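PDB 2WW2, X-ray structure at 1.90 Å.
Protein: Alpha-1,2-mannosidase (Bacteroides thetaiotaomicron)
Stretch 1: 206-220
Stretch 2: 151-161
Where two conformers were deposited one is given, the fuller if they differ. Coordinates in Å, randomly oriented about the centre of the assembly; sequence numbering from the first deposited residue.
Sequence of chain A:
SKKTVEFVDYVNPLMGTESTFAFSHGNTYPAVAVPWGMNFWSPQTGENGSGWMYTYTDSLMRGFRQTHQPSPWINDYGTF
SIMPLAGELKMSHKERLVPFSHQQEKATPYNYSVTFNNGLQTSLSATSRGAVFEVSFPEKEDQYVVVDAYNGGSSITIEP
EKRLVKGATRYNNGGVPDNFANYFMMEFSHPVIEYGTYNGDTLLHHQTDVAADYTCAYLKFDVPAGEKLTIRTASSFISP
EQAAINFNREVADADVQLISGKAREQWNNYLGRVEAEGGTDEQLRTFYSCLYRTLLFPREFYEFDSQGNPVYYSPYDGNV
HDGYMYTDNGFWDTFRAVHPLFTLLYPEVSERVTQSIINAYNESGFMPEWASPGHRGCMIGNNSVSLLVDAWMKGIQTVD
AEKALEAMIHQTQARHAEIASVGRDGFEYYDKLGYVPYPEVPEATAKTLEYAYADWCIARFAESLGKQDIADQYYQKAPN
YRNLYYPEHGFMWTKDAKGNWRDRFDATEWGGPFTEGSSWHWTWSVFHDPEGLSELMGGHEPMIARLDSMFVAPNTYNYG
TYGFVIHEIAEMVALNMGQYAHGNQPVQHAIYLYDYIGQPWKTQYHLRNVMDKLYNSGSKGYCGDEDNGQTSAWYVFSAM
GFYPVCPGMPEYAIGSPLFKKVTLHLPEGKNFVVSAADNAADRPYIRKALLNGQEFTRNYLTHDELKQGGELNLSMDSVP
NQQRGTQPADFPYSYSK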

# COMPACT_ATOMS: atom_id res chain seq x y z
N HIS A 206 13.71 -60.27 -9.00
CA HIS A 206 13.76 -61.20 -10.13
C HIS A 206 12.58 -61.08 -11.10
O HIS A 206 12.62 -61.64 -12.19
CB HIS A 206 13.86 -62.67 -9.67
CG HIS A 206 15.12 -62.99 -8.94
ND1 HIS A 206 15.20 -62.96 -7.56
CD2 HIS A 206 16.36 -63.33 -9.38
CE1 HIS A 206 16.43 -63.28 -7.19
NE2 HIS A 206 17.15 -63.51 -8.27
N GLN A 207 11.54 -60.35 -10.72
CA GLN A 207 10.43 -60.19 -11.64
C GLN A 207 10.79 -59.15 -12.71
O GLN A 207 11.49 -58.18 -12.42
CB GLN A 207 9.17 -59.77 -10.91
CG GLN A 207 8.68 -60.85 -9.99
CD GLN A 207 7.18 -60.87 -9.90
OE1 GLN A 207 6.61 -61.29 -8.88
NE2 GLN A 207 6.52 -60.44 -10.97
N THR A 208 10.31 -59.36 -13.92
CA THR A 208 10.72 -58.53 -15.03
C THR A 208 9.53 -57.89 -15.76
O THR A 208 9.71 -57.17 -16.75
CB THR A 208 11.53 -59.36 -16.06
OG1 THR A 208 10.77 -60.52 -16.40
CG2 THR A 208 12.85 -59.83 -15.46
N ASP A 209 8.31 -58.15 -15.29
CA ASP A 209 7.16 -57.60 -15.98
C ASP A 209 6.16 -57.14 -14.94
O ASP A 209 5.76 -57.92 -14.08
CB ASP A 209 6.54 -58.68 -16.88
CG ASP A 209 5.51 -58.11 -17.82
OD1 ASP A 209 5.75 -57.04 -18.42
OD2 ASP A 209 4.45 -58.75 -17.98
N VAL A 210 5.79 -55.86 -14.97
CA VAL A 210 4.87 -55.33 -13.98
C VAL A 210 3.87 -54.38 -14.65
O VAL A 210 4.20 -53.70 -15.61
CB VAL A 210 5.62 -54.64 -12.79
CG1 VAL A 210 6.40 -53.42 -13.27
CG2 VAL A 210 4.65 -54.25 -11.67
N ALA A 211 2.63 -54.39 -14.17
CA ALA A 211 1.63 -53.41 -14.61
C ALA A 211 0.72 -53.17 -13.43
O ALA A 211 0.24 -54.12 -12.80
CB ALA A 211 0.83 -53.93 -15.82
N ALA A 212 0.52 -51.91 -13.09
CA ALA A 212 -0.36 -51.52 -11.99
C ALA A 212 -0.62 -50.04 -12.11
O ALA A 212 -0.17 -49.40 -13.06
CB ALA A 212 0.31 -51.81 -10.66
N ASP A 213 -1.35 -49.49 -11.15
CA ASP A 213 -1.53 -48.04 -11.09
C ASP A 213 -0.17 -47.34 -11.13
O ASP A 213 0.09 -46.48 -11.98
CB ASP A 213 -2.30 -47.68 -9.82
CG ASP A 213 -2.39 -46.17 -9.59
OD1 ASP A 213 -2.65 -45.41 -10.55
OD2 ASP A 213 -2.22 -45.77 -8.42
N TYR A 214 0.70 -47.72 -10.19
CA TYR A 214 2.04 -47.13 -10.05
C TYR A 214 3.04 -48.27 -10.20
O TYR A 214 2.92 -49.28 -9.50
CB TYR A 214 2.17 -46.49 -8.66
CG TYR A 214 3.51 -45.83 -8.36
CD1 TYR A 214 4.22 -45.14 -9.34
CD2 TYR A 214 4.05 -45.87 -7.08
CE1 TYR A 214 5.47 -44.53 -9.04
CE2 TYR A 214 5.26 -45.27 -6.77
CZ TYR A 214 5.96 -44.60 -7.76
OH TYR A 214 7.18 -44.02 -7.41
N THR A 215 4.03 -48.12 -11.08
CA THR A 215 5.07 -49.14 -11.24
C THR A 215 6.46 -48.52 -11.28
O THR A 215 6.64 -47.41 -11.80
CB THR A 215 4.90 -49.97 -12.53
OG1 THR A 215 4.98 -49.14 -13.70
CG2 THR A 215 3.55 -50.72 -12.54
N CYS A 216 7.43 -49.25 -10.73
CA CYS A 216 8.84 -48.93 -10.83
C CYS A 216 9.62 -50.23 -11.09
O CYS A 216 9.10 -51.35 -10.91
CB CYS A 216 9.35 -48.27 -9.54
SG CYS A 216 8.49 -46.72 -9.06
N ALA A 217 10.87 -50.08 -11.49
CA ALA A 217 11.73 -51.25 -11.68
C ALA A 217 13.10 -50.83 -11.25
O ALA A 217 13.44 -49.64 -11.33
CB ALA A 217 11.76 -51.67 -13.14
N TYR A 218 13.88 -51.79 -10.77
CA TYR A 218 15.27 -51.49 -10.45
C TYR A 218 16.19 -52.42 -11.20
O TYR A 218 15.83 -53.55 -11.52
CB TYR A 218 15.54 -51.54 -8.94
CG TYR A 218 15.79 -52.93 -8.40
CD1 TYR A 218 17.07 -53.51 -8.47
CD2 TYR A 218 14.77 -53.67 -7.82
CE1 TYR A 218 17.31 -54.77 -7.97
CE2 TYR A 218 15.00 -54.95 -7.32
CZ TYR A 218 16.28 -55.48 -7.40
OH TYR A 218 16.53 -56.74 -6.91
N LEU A 219 17.39 -51.92 -11.47
CA LEU A 219 18.46 -52.67 -12.07
C LEU A 219 19.67 -52.42 -11.19
O LEU A 219 19.89 -51.30 -10.74
CB LEU A 219 18.75 -52.12 -13.46
CG LEU A 219 17.56 -52.28 -14.41
CD1 LEU A 219 16.77 -50.98 -14.47
CD2 LEU A 219 18.05 -52.68 -15.77
N LYS A 220 20.43 -53.49 -10.91
CA LYS A 220 21.64 -53.38 -10.11
C LYS A 220 22.85 -53.69 -10.99
O LYS A 220 22.81 -54.63 -11.80
CB LYS A 220 21.57 -54.37 -8.94
CG LYS A 220 22.70 -54.26 -7.93
CD LYS A 220 22.46 -55.28 -6.81
CE LYS A 220 23.21 -54.94 -5.54
NZ LYS A 220 24.68 -55.08 -5.72
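Stretch 2, residues 151-161: NGGSSITIEPE

Stretch 2 lies on stretch 1 as an antiparallel β-strand partner to 209-212, and one flank of that pairing is packed with apolar side chains against the strand that follows, which runs through 217-220. Residues 154-159 are extended and run at 177° to 209-212, the axes approaching to 4.7 Å. The ladder alternates in the usual way. At Val210 and Ile156 the backbones bond both ways, Val210 N to Ile156 O at 2.9 Å and Ile156 N to Val210 O at 3.0 Å; at Ala212 and Ser154 they do so again, Ser154 N to Ala212 O at 3.0 Å and Ala212 N to Ser154 O at 3.2 Å. Between and beyond these rungs come the non-hydrogen-bonded pairs, with CA to CA 4.1 Å for Ala211 and Ser155 and 4.4 Å for Asp209 and Thr157. Ile158 N reaches Thr208 O at 2.7 Å, extending the bonding past the strand 209-212.

The two faces follow different rules. On the face of Asp209 and Thr157, Thr157 OG1 donates to Asp209 OD1 at 2.6 Å. On the other, Val210 CG1 lies 4.0 Å from Ile156 CB. The strand through 217-220 crosses 154-159 at 21°, with the two axes 7.5 Å apart at their closest approach. Side chains fill that gap: Ala217 CB sits 3.8 Å from Ile156 CG2 and 3.9 Å from Ile158 CD1. Near the start of strand 154-159, Thr215 OG1 donates to Ser154 OG at 2.8 Å.

Before the strand, stretch 2 is held by Asp213. Asp213 OD1 accepts from Gly152 N, and Asp213 O from Gly153 N, both at 2.9 Å. Positive phi angles of 90° and 97° at Gly152 and Gly153 would jam a CB against the preceding carbonyl, so the backbone itself calls for glycine. A water bridges Asp213 OD2, at 2.7 Å, and Asn151 ND2, weakly at 3.3 Å.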

# COMPACT_ATOMS: atom_id res chain seq x y z
N ASN A 151 2.24 -42.97 -11.84
CA ASN A 151 0.96 -43.61 -11.58
C ASN A 151 -0.05 -43.34 -12.70
O ASN A 151 0.31 -42.80 -13.74
CB ASN A 151 0.38 -43.23 -10.21
CG ASN A 151 0.02 -41.76 -10.12
OD1 ASN A 151 0.50 -40.94 -10.89
ND2 ASN A 151 -0.85 -41.42 -9.16
N GLY A 152 -1.30 -43.76 -12.50
CA GLY A 152 -2.32 -43.64 -13.55
C GLY A 152 -2.42 -44.84 -14.49
O GLY A 152 -3.09 -44.76 -15.53
N GLY A 153 -1.75 -45.94 -14.16
CA GLY A 153 -1.82 -47.15 -15.00
C GLY A 153 -0.64 -47.26 -15.95
O GLY A 153 -0.74 -46.91 -17.13
N SER A 154 0.48 -47.75 -15.43
CA SER A 154 1.72 -47.84 -16.21
C SER A 154 2.19 -49.30 -16.24
O SER A 154 1.62 -50.16 -15.55
CB SER A 154 2.79 -46.95 -15.59
OG SER A 154 2.93 -47.25 -14.21
N SER A 155 3.23 -49.57 -17.03
CA SER A 155 3.80 -50.92 -17.10
C SER A 155 5.27 -50.81 -17.44
O SER A 155 5.70 -49.88 -18.15
CB SER A 155 3.10 -51.75 -18.17
OG SER A 155 3.25 -51.12 -19.44
N ILE A 156 6.05 -51.77 -16.94
CA ILE A 156 7.46 -51.85 -17.24
C ILE A 156 7.83 -53.31 -17.49
O ILE A 156 7.36 -54.20 -16.79
CB ILE A 156 8.32 -51.36 -16.05
CG1 ILE A 156 7.93 -49.94 -15.63
CG2 ILE A 156 9.82 -51.39 -16.41
CD1 ILE A 156 8.65 -49.47 -14.35
N THR A 157 8.68 -53.54 -18.49
CA THR A 157 9.24 -54.86 -18.74
C THR A 157 10.76 -54.75 -18.80
O THR A 157 11.31 -53.86 -19.44
CB THR A 157 8.69 -55.47 -20.05
OG1 THR A 157 7.27 -55.59 -19.96
CG2 THR A 157 9.30 -56.84 -20.31
N ILE A 158 11.44 -55.66 -18.11
CA ILE A 158 12.90 -55.67 -18.10
C ILE A 158 13.36 -56.86 -18.90
O ILE A 158 12.79 -57.93 -18.80
CB ILE A 158 13.45 -55.85 -16.67
CG1 ILE A 158 12.81 -54.87 -15.69
CG2 ILE A 158 15.01 -55.76 -16.66
CD1 ILE A 158 13.23 -55.08 -14.24
N GLU A 159 14.41 -56.67 -19.70
CA GLU A 159 15.05 -57.77 -20.40
C GLU A 159 16.52 -57.73 -20.02
O GLU A 159 17.35 -57.21 -20.75
CB GLU A 159 14.86 -57.64 -21.91
CG GLU A 159 13.39 -57.66 -22.32
CD GLU A 159 13.19 -57.57 -23.81
OE1 GLU A 159 13.02 -56.45 -24.33
OE2 GLU A 159 13.23 -58.62 -24.48
N PRO A 160 16.83 -58.26 -18.83
CA PRO A 160 18.16 -58.08 -18.23
C PRO A 160 19.26 -58.57 -19.16
O PRO A 160 20.30 -57.91 -19.28
CB PRO A 160 18.11 -58.93 -16.94
CG PRO A 160 16.89 -59.81 -17.07
CD PRO A 160 15.95 -59.13 -18.02
N GLU A 161 19.04 -59.70 -19.82
CA GLU A 161 20.07 -60.26 -20.70
C GLU A 161 20.35 -59.33 -21.90
O GLU A 161 21.47 -59.31 -22.40
CB GLU A 161 19.73 -61.71 -21.14
CG GLU A 161 18.62 -61.86 -22.20
CD GLU A 161 17.21 -61.47 -21.70
OE1 GLU A 161 17.03 -61.15 -20.51
OE2 GLU A 161 16.27 -61.51 -22.53
O HOH W 1 -0.71 -43.94 -7.03